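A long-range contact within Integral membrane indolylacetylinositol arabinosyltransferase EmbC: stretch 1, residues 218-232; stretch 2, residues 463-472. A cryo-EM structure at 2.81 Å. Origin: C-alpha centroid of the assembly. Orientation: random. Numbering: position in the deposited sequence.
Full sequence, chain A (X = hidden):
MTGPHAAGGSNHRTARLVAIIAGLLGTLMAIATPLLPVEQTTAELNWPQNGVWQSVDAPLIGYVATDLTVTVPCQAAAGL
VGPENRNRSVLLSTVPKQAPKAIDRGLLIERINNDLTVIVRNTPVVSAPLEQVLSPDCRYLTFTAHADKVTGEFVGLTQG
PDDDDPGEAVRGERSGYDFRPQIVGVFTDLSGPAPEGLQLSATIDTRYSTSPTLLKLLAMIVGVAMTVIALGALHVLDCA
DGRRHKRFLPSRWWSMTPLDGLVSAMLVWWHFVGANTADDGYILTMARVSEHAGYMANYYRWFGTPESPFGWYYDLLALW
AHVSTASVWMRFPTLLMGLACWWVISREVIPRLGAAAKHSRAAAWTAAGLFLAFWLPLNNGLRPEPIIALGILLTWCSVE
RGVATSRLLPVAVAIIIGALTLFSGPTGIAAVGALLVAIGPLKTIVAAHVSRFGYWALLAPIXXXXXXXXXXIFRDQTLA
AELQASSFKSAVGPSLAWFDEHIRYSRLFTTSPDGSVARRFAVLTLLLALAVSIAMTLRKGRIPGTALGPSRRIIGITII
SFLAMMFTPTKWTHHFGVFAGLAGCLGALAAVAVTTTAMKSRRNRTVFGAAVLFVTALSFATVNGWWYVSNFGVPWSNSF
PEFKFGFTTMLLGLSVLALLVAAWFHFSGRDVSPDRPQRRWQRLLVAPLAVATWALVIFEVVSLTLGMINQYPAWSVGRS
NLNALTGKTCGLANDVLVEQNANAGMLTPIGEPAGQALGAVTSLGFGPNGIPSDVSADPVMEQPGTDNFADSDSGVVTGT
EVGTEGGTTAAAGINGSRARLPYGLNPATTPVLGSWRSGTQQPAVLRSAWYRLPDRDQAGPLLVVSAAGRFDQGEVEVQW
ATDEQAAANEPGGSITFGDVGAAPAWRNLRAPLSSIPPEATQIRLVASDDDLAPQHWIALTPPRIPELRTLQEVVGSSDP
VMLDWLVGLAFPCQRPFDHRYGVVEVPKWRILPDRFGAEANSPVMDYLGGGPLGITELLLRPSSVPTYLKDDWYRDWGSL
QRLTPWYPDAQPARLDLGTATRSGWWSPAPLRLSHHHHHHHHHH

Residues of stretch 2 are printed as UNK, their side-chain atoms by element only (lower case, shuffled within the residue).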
# COMPACT_ATOMS: atom_id res chain seq x y z
N LEU A 218 -4.72 44.70 -27.29
CA LEU A 218 -3.98 45.01 -28.51
C LEU A 218 -2.67 44.23 -28.59
O LEU A 218 -2.27 43.81 -29.68
CB LEU A 218 -3.71 46.50 -28.63
CG LEU A 218 -4.70 47.29 -29.49
CD1 LEU A 218 -6.08 47.37 -28.86
CD2 LEU A 218 -4.15 48.68 -29.72
N ALA A 219 -2.00 44.01 -27.46
CA ALA A 219 -0.78 43.22 -27.47
C ALA A 219 -1.06 41.77 -27.84
O ALA A 219 -0.30 41.16 -28.60
CB ALA A 219 -0.07 43.30 -26.13
N MET A 220 -2.17 41.21 -27.35
CA MET A 220 -2.51 39.83 -27.70
C MET A 220 -2.88 39.69 -29.18
O MET A 220 -2.43 38.74 -29.85
CB MET A 220 -3.64 39.31 -26.82
CG MET A 220 -3.23 39.07 -25.37
SD MET A 220 -4.50 38.26 -24.41
CE MET A 220 -5.69 39.57 -24.23
N ILE A 221 -3.64 40.65 -29.71
CA ILE A 221 -4.02 40.61 -31.13
C ILE A 221 -2.80 40.74 -32.04
O ILE A 221 -2.61 39.93 -32.96
CB ILE A 221 -5.06 41.71 -31.42
CG1 ILE A 221 -6.41 41.34 -30.80
CG2 ILE A 221 -5.20 41.95 -32.91
CD1 ILE A 221 -7.43 42.44 -30.89
N VAL A 222 -1.94 41.73 -31.77
CA VAL A 222 -0.77 41.96 -32.62
C VAL A 222 0.23 40.81 -32.49
O VAL A 222 0.85 40.42 -33.49
CB VAL A 222 -0.15 43.33 -32.28
CG1 VAL A 222 1.16 43.56 -33.00
CG2 VAL A 222 -1.12 44.43 -32.67
N GLY A 223 0.33 40.18 -31.32
CA GLY A 223 1.23 39.04 -31.19
C GLY A 223 0.78 37.82 -31.97
O GLY A 223 1.60 37.14 -32.60
N VAL A 224 -0.53 37.53 -31.95
CA VAL A 224 -1.02 36.39 -32.72
C VAL A 224 -0.89 36.65 -34.23
O VAL A 224 -0.51 35.76 -35.00
CB VAL A 224 -2.47 36.05 -32.31
CG1 VAL A 224 -3.06 34.96 -33.18
CG2 VAL A 224 -2.49 35.60 -30.87
N ALA A 225 -1.15 37.90 -34.65
CA ALA A 225 -1.00 38.24 -36.07
C ALA A 225 0.45 38.13 -36.54
O ALA A 225 0.72 37.62 -37.63
CB ALA A 225 -1.54 39.64 -36.33
N MET A 226 1.40 38.57 -35.71
CA MET A 226 2.81 38.47 -36.08
C MET A 226 3.29 37.02 -36.09
O MET A 226 4.14 36.66 -36.91
CB MET A 226 3.67 39.30 -35.13
CG MET A 226 3.53 40.79 -35.29
SD MET A 226 4.05 41.40 -36.89
CE MET A 226 3.62 43.13 -36.74
N THR A 227 2.73 36.17 -35.22
CA THR A 227 3.09 34.75 -35.25
C THR A 227 2.62 34.08 -36.54
O THR A 227 3.36 33.30 -37.16
CB THR A 227 2.52 34.04 -34.03
OG1 THR A 227 3.08 34.60 -32.84
CG2 THR A 227 2.82 32.56 -34.07
N VAL A 228 1.40 34.40 -36.98
CA VAL A 228 0.88 33.85 -38.23
C VAL A 228 1.71 34.31 -39.43
O VAL A 228 2.06 33.51 -40.31
CB VAL A 228 -0.61 34.22 -38.40
CG1 VAL A 228 -1.12 33.80 -39.76
CG2 VAL A 228 -1.43 33.55 -37.33
N ILE A 229 2.08 35.60 -39.45
CA ILE A 229 2.87 36.12 -40.57
C ILE A 229 4.28 35.51 -40.58
O ILE A 229 4.82 35.20 -41.65
CB ILE A 229 2.88 37.66 -40.52
CG1 ILE A 229 1.48 38.18 -40.86
CG2 ILE A 229 3.88 38.26 -41.46
CD1 ILE A 229 1.32 39.65 -40.68
N ALA A 230 4.85 35.26 -39.40
CA ALA A 230 6.17 34.64 -39.32
C ALA A 230 6.16 33.21 -39.83
O ALA A 230 7.07 32.80 -40.55
CB ALA A 230 6.69 34.69 -37.89
N LEU A 231 5.12 32.44 -39.50
CA LEU A 231 5.08 31.07 -40.02
C LEU A 231 4.74 31.01 -41.51
O LEU A 231 5.18 30.09 -42.21
CB LEU A 231 4.12 30.20 -39.21
CG LEU A 231 4.76 29.41 -38.06
CD1 LEU A 231 5.18 30.29 -36.91
CD2 LEU A 231 3.79 28.35 -37.60
N GLY A 232 4.00 32.00 -42.02
CA GLY A 232 3.81 32.07 -43.47
C GLY A 232 5.11 32.36 -44.21
O GLY A 232 5.39 31.76 -45.26
N UNK A 463 10.98 30.46 -32.27
CA UNK A 463 10.73 31.09 -30.98
C UNK A 463 9.32 31.66 -30.90
O UNK A 463 8.66 31.57 -29.86
c UNK A 463 11.76 32.19 -30.73
N UNK A 464 8.82 32.24 -32.01
CA UNK A 464 7.46 32.76 -32.02
C UNK A 464 6.42 31.65 -31.86
O UNK A 464 5.45 31.78 -31.10
c UNK A 464 7.21 33.54 -33.31
N UNK A 465 6.62 30.53 -32.56
CA UNK A 465 5.73 29.39 -32.43
C UNK A 465 5.83 28.76 -31.05
O UNK A 465 4.84 28.22 -30.54
c UNK A 465 6.05 28.35 -33.50
N UNK A 466 7.00 28.82 -30.42
CA UNK A 466 7.13 28.30 -29.07
C UNK A 466 6.43 29.16 -28.03
O UNK A 466 5.89 28.65 -27.05
N UNK A 467 6.41 30.48 -28.23
CA UNK A 467 5.82 31.37 -27.25
C UNK A 467 4.39 31.81 -27.57
O UNK A 467 3.86 32.65 -26.85
o UNK A 467 6.71 33.36 -28.28
c UNK A 467 8.09 32.24 -26.65
c UNK A 467 6.68 32.62 -27.06
N UNK A 468 3.77 31.29 -28.63
CA UNK A 468 2.39 31.65 -28.93
C UNK A 468 1.38 31.18 -27.88
O UNK A 468 0.27 31.71 -27.82
c UNK A 468 0.84 31.86 -30.96
c UNK A 468 2.01 31.11 -30.34
c UNK A 468 1.77 29.61 -30.31
N UNK A 469 1.73 30.23 -27.01
CA UNK A 469 0.77 29.67 -26.07
C UNK A 469 0.55 30.58 -24.85
O UNK A 469 -0.48 30.47 -24.17
c UNK A 469 1.25 28.27 -25.66
o UNK A 469 1.63 27.56 -26.84
c UNK A 469 0.14 27.46 -25.01
N UNK A 470 1.48 31.51 -24.60
CA UNK A 470 1.36 32.45 -23.48
C UNK A 470 0.18 33.39 -23.68
O UNK A 470 -0.45 33.82 -22.71
c UNK A 470 2.67 34.25 -22.25
c UNK A 470 2.71 33.19 -23.32
c UNK A 470 3.79 32.19 -22.95
c UNK A 470 5.18 32.76 -22.98
N UNK A 471 -0.20 33.66 -24.93
CA UNK A 471 -1.42 34.41 -25.20
C UNK A 471 -2.67 33.64 -24.83
O UNK A 471 -3.72 34.26 -24.63
c UNK A 471 -1.51 34.77 -26.68
c UNK A 471 -0.41 37.00 -26.84
c UNK A 471 -0.42 35.66 -27.16
c UNK A 471 0.59 35.16 -27.96
c UNK A 471 1.59 35.97 -28.42
c UNK A 471 0.60 37.82 -27.29
c UNK A 471 1.59 37.30 -28.08
N UNK A 472 -2.60 32.32 -24.75
CA UNK A 472 -3.76 31.51 -24.39
C UNK A 472 -3.82 31.27 -22.89
O UNK A 472 -4.91 31.19 -22.32
c UNK A 472 -6.17 29.87 -25.60
c UNK A 472 -3.73 30.18 -25.13
c UNK A 472 -4.64 27.91 -25.63
c UNK A 472 -4.93 29.24 -24.99

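Position 463 lies on a helix that begins earlier in the chain. Its side chain is a single carbon, out of reach of the first stretch, and one carbon alone makes it alanine, A463. Position 464 also carries one carbon, directed toward the first helix. T227 is its neighbour: OG1 of T227 lies 4.3 Å from the CB of 464, and CG2 of T227 lies 4.0 Å from its backbone O. This residue is A464. At 465 there is again a single carbon, set sideways, with CD1 of L231 4.0 Å from the CB of 465; the residue is A465. Position 466 has no side-chain atoms and is therefore glycine, G466, with nothing of the first stretch near it.

Position 467 has three side-chain atoms, one carbon carrying an oxygen and a carbon, which is the pattern of threonine. In T467 the hydroxyl turns back along its own stretch, OG1 donating a hydrogen bond to O of A463 at 3.1 Å. Position 468 has the same fork, but in carbon throughout: one carbon bearing two more, hence valine. V468 points toward the first helix, and its CG2 packs 3.8 Å from CG2 of T227. Position 469 repeats the oxygen-and-carbon fork and is T469, out of reach of the first stretch. Position 470 has four carbons forked at the first, one arm two carbons long, so it is isoleucine; I470 closes a type I turn that begins at T467, and it too stays clear of the first helix.

Position 471 holds one carbon followed by a ring of six carbons with no oxygen, which defines phenylalanine. The ring of F471 lies among A219, M220, G223 and V224, with CD1 3.6 Å from CA of M220 and CZ 3.6 Å from CA of G223. Position 472 has four carbons forked at the second, a leucine; L472 points away.

The contact is one of packing, without a hydrogen bond between the stretches. F471 is its main knob, seated in a hole on the first helix, where CG2 of V224 and O of M220 lie over one face of the ring. G223 makes the seat possible: a CB there would come within 2.1 Å of CZ of F471. One helical turn along, T227 donates from OG1 to O of G223 at 2.9 Å, and its side chain still packs against A464 and V468. A465 extends the contact to L231.

Stretch 2 463-472: AAAGTVTIFL
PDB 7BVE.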